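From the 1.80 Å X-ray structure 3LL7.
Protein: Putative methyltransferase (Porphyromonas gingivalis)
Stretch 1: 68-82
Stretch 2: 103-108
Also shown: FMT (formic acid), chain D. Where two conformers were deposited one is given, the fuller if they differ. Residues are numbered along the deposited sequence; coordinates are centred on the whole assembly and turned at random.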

# COMPACT_ATOMS: atom_id res chain seq x y z
N TYR A 68 6.25 -15.01 -17.84
CA TYR A 68 4.94 -15.29 -18.37
C TYR A 68 3.88 -14.82 -17.35
O TYR A 68 3.89 -15.28 -16.21
CB TYR A 68 4.78 -16.78 -18.63
CG TYR A 68 3.45 -17.13 -19.24
CD1 TYR A 68 3.18 -16.86 -20.58
CD2 TYR A 68 2.45 -17.71 -18.47
CE1 TYR A 68 1.95 -17.16 -21.15
CE2 TYR A 68 1.19 -18.03 -19.04
CZ TYR A 68 0.95 -17.73 -20.37
OH TYR A 68 -0.26 -18.03 -20.97
N ILE A 69 2.98 -13.95 -17.79
CA ILE A 69 1.90 -13.43 -16.92
C ILE A 69 0.65 -14.29 -17.01
O ILE A 69 0.05 -14.38 -18.08
CB ILE A 69 1.57 -11.97 -17.25
CG1 ILE A 69 2.85 -11.13 -17.20
CG2 ILE A 69 0.48 -11.40 -16.31
CD1 ILE A 69 3.60 -11.20 -15.86
N PRO A 70 0.23 -14.91 -15.88
CA PRO A 70 -0.80 -15.94 -16.01
C PRO A 70 -2.13 -15.36 -16.48
O PRO A 70 -2.82 -16.00 -17.26
CB PRO A 70 -0.92 -16.54 -14.61
CG PRO A 70 -0.35 -15.51 -13.68
CD PRO A 70 0.68 -14.73 -14.49
N SER A 71 -2.44 -14.14 -16.04
CA SER A 71 -3.67 -13.45 -16.43
C SER A 71 -3.60 -11.94 -16.17
O SER A 71 -2.81 -11.46 -15.34
CB SER A 71 -4.90 -14.06 -15.70
OG SER A 71 -4.81 -13.91 -14.29
N ARG A 72 -4.43 -11.19 -16.90
CA ARG A 72 -4.70 -9.77 -16.57
C ARG A 72 -5.24 -9.65 -15.15
O ARG A 72 -4.83 -8.77 -14.39
CB ARG A 72 -5.69 -9.17 -17.57
CG ARG A 72 -5.26 -9.32 -19.04
CD ARG A 72 -6.45 -9.22 -19.99
NE ARG A 72 -7.25 -8.03 -19.72
CZ ARG A 72 -8.38 -7.71 -20.33
NH1 ARG A 72 -8.89 -8.47 -21.29
NH2 ARG A 72 -9.01 -6.60 -19.98
N LEU A 73 -6.13 -10.57 -14.78
CA LEU A 73 -6.64 -10.62 -13.41
C LEU A 73 -5.52 -10.68 -12.38
O LEU A 73 -5.46 -9.82 -11.48
CB LEU A 73 -7.65 -11.77 -13.23
CG LEU A 73 -8.48 -11.78 -11.93
CD1 LEU A 73 -9.07 -10.39 -11.61
CD2 LEU A 73 -9.59 -12.84 -12.04
N SER A 74 -4.62 -11.65 -12.50
CA SER A 74 -3.50 -11.79 -11.56
C SER A 74 -2.57 -10.57 -11.54
O SER A 74 -2.02 -10.23 -10.49
CB SER A 74 -2.69 -13.07 -11.84
OG SER A 74 -3.31 -14.20 -11.24
N LEU A 75 -2.40 -9.92 -12.69
CA LEU A 75 -1.56 -8.73 -12.76
C LEU A 75 -2.17 -7.53 -11.99
O LEU A 75 -1.48 -6.86 -11.23
CB LEU A 75 -1.26 -8.35 -14.21
CG LEU A 75 -0.42 -7.09 -14.45
CD1 LEU A 75 0.89 -7.09 -13.63
CD2 LEU A 75 -0.15 -6.88 -15.93
N GLU A 76 -3.47 -7.28 -12.17
CA GLU A 76 -4.08 -6.12 -11.49
C GLU A 76 -4.27 -6.32 -9.99
O GLU A 76 -4.40 -5.35 -9.26
CB GLU A 76 -5.38 -5.69 -12.18
CG GLU A 76 -5.19 -5.12 -13.60
CD GLU A 76 -4.45 -3.76 -13.66
OE1 GLU A 76 -4.76 -2.86 -12.83
OE2 GLU A 76 -3.58 -3.59 -14.54
N GLN A 77 -4.23 -7.56 -9.51
CA GLN A 77 -4.39 -7.83 -8.07
C GLN A 77 -3.09 -7.77 -7.26
O GLN A 77 -3.12 -7.72 -6.02
CB GLN A 77 -5.03 -9.22 -7.86
CG GLN A 77 -6.48 -9.34 -8.37
CD GLN A 77 -7.03 -10.76 -8.24
OE1 GLN A 77 -6.30 -11.70 -7.88
NE2 GLN A 77 -8.31 -10.92 -8.52
N SER A 78 -1.95 -7.79 -7.94
CA SER A 78 -0.68 -7.97 -7.25
C SER A 78 -0.23 -6.72 -6.48
O SER A 78 -0.68 -5.61 -6.77
CB SER A 78 0.42 -8.36 -8.23
OG SER A 78 0.93 -7.22 -8.89
N SER A 79 0.65 -6.93 -5.49
CA SER A 79 1.40 -5.82 -4.87
C SER A 79 2.15 -4.97 -5.93
O SER A 79 2.46 -5.45 -7.03
CB SER A 79 2.39 -6.35 -3.84
OG SER A 79 1.74 -6.79 -2.66
N GLY A 80 2.41 -3.71 -5.60
CA GLY A 80 3.30 -2.89 -6.41
C GLY A 80 4.73 -3.27 -6.10
O GLY A 80 4.98 -4.09 -5.21
N ALA A 81 5.67 -2.67 -6.82
CA ALA A 81 7.10 -2.85 -6.55
C ALA A 81 7.56 -2.27 -5.20
O ALA A 81 8.37 -2.88 -4.49
CB ALA A 81 7.93 -2.25 -7.72
N VAL A 82 7.08 -1.08 -4.85
CA VAL A 82 7.61 -0.41 -3.65
C VAL A 82 7.14 -1.02 -2.32
O VAL A 82 7.94 -1.15 -1.40
CB VAL A 82 7.43 1.12 -3.68
CG1 VAL A 82 8.65 1.77 -4.32
CG2 VAL A 82 6.16 1.50 -4.41
N GLY A 103 -0.06 -16.07 -5.41
CA GLY A 103 -0.43 -15.09 -6.44
C GLY A 103 0.65 -14.94 -7.51
O GLY A 103 1.31 -15.91 -7.88
N LEU A 104 0.84 -13.71 -8.01
CA LEU A 104 1.86 -13.45 -9.04
C LEU A 104 3.26 -13.70 -8.47
O LEU A 104 4.23 -13.95 -9.21
CB LEU A 104 1.71 -11.99 -9.54
CG LEU A 104 2.38 -11.56 -10.84
CD1 LEU A 104 2.13 -12.56 -11.96
CD2 LEU A 104 1.85 -10.18 -11.24
N GLY A 105 3.36 -13.60 -7.14
CA GLY A 105 4.60 -13.99 -6.44
C GLY A 105 5.54 -12.83 -6.11
O GLY A 105 6.67 -13.05 -5.64
N ILE A 106 5.10 -11.60 -6.31
CA ILE A 106 6.00 -10.49 -6.04
C ILE A 106 6.28 -10.28 -4.54
O ILE A 106 7.38 -9.86 -4.18
CB ILE A 106 5.55 -9.18 -6.69
CG1 ILE A 106 6.67 -8.14 -6.59
CG2 ILE A 106 4.24 -8.72 -6.07
CD1 ILE A 106 6.37 -6.83 -7.25
N ASP A 107 5.30 -10.58 -3.68
CA ASP A 107 5.55 -10.57 -2.25
C ASP A 107 6.51 -11.70 -1.88
O ASP A 107 7.45 -11.50 -1.12
CB ASP A 107 4.22 -10.66 -1.47
CG ASP A 107 3.39 -9.37 -1.56
OD1 ASP A 107 3.96 -8.30 -1.82
OD2 ASP A 107 2.16 -9.41 -1.34
N PHE A 108 6.29 -12.90 -2.44
CA PHE A 108 7.15 -14.04 -2.13
C PHE A 108 8.57 -13.71 -2.54
O PHE A 108 9.49 -13.94 -1.76
CB PHE A 108 6.70 -15.29 -2.89
CG PHE A 108 7.53 -16.49 -2.62
CD1 PHE A 108 7.44 -17.16 -1.40
CD2 PHE A 108 8.37 -17.03 -3.62
CE1 PHE A 108 8.19 -18.33 -1.15
CE2 PHE A 108 9.13 -18.19 -3.37
CZ PHE A 108 9.04 -18.84 -2.13
C FMT D . 1.54 -10.86 -4.94
O1 FMT D . 2.37 -11.62 -4.43
O2 FMT D . 1.11 -11.00 -6.08

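Tyr68 does not reach the second stretch. Ile69 points sideways, but its end approaches Leu104, with CD1 4.4 Å from Leu104 CD1. Pro70 packs more closely: its CD lies 3.6 Å from Leu104 CD1. Ser71 makes no contact across the interface; it caps the helix that follows, its OG accepting from Ser74 N at 2.9 Å. A small hydroxyl side chain suits that position.

Within the helix, Arg72, Leu73 and Glu76 stay clear of the partner. Ser74 faces it, and its carbonyl O sits 3.9 Å from Leu104 CD2. Leu75 has its CA-to-CB bond turned away, yet its CD1 still comes within 4.0 Å of Leu104 CD2. Leu104 is thus the main apolar plug, buried and pointing toward stretch 1, its branched end touching residues on the loop and the helix.

Ser78 CB lies 3.8 Å from Leu104 CD2 and 3.5 Å from O2 of the bound formic acid. Ser79 makes the one hydrogen bond between the stretches: its OG donates to Asp107 OD1 at 2.8 Å. Its CB also packs on Ile106, 3.7 Å from CG2. Gly80 O and Ala81 CA then border Ile106 CD1, at 3.7 and 4.1 Å. Val82 points away.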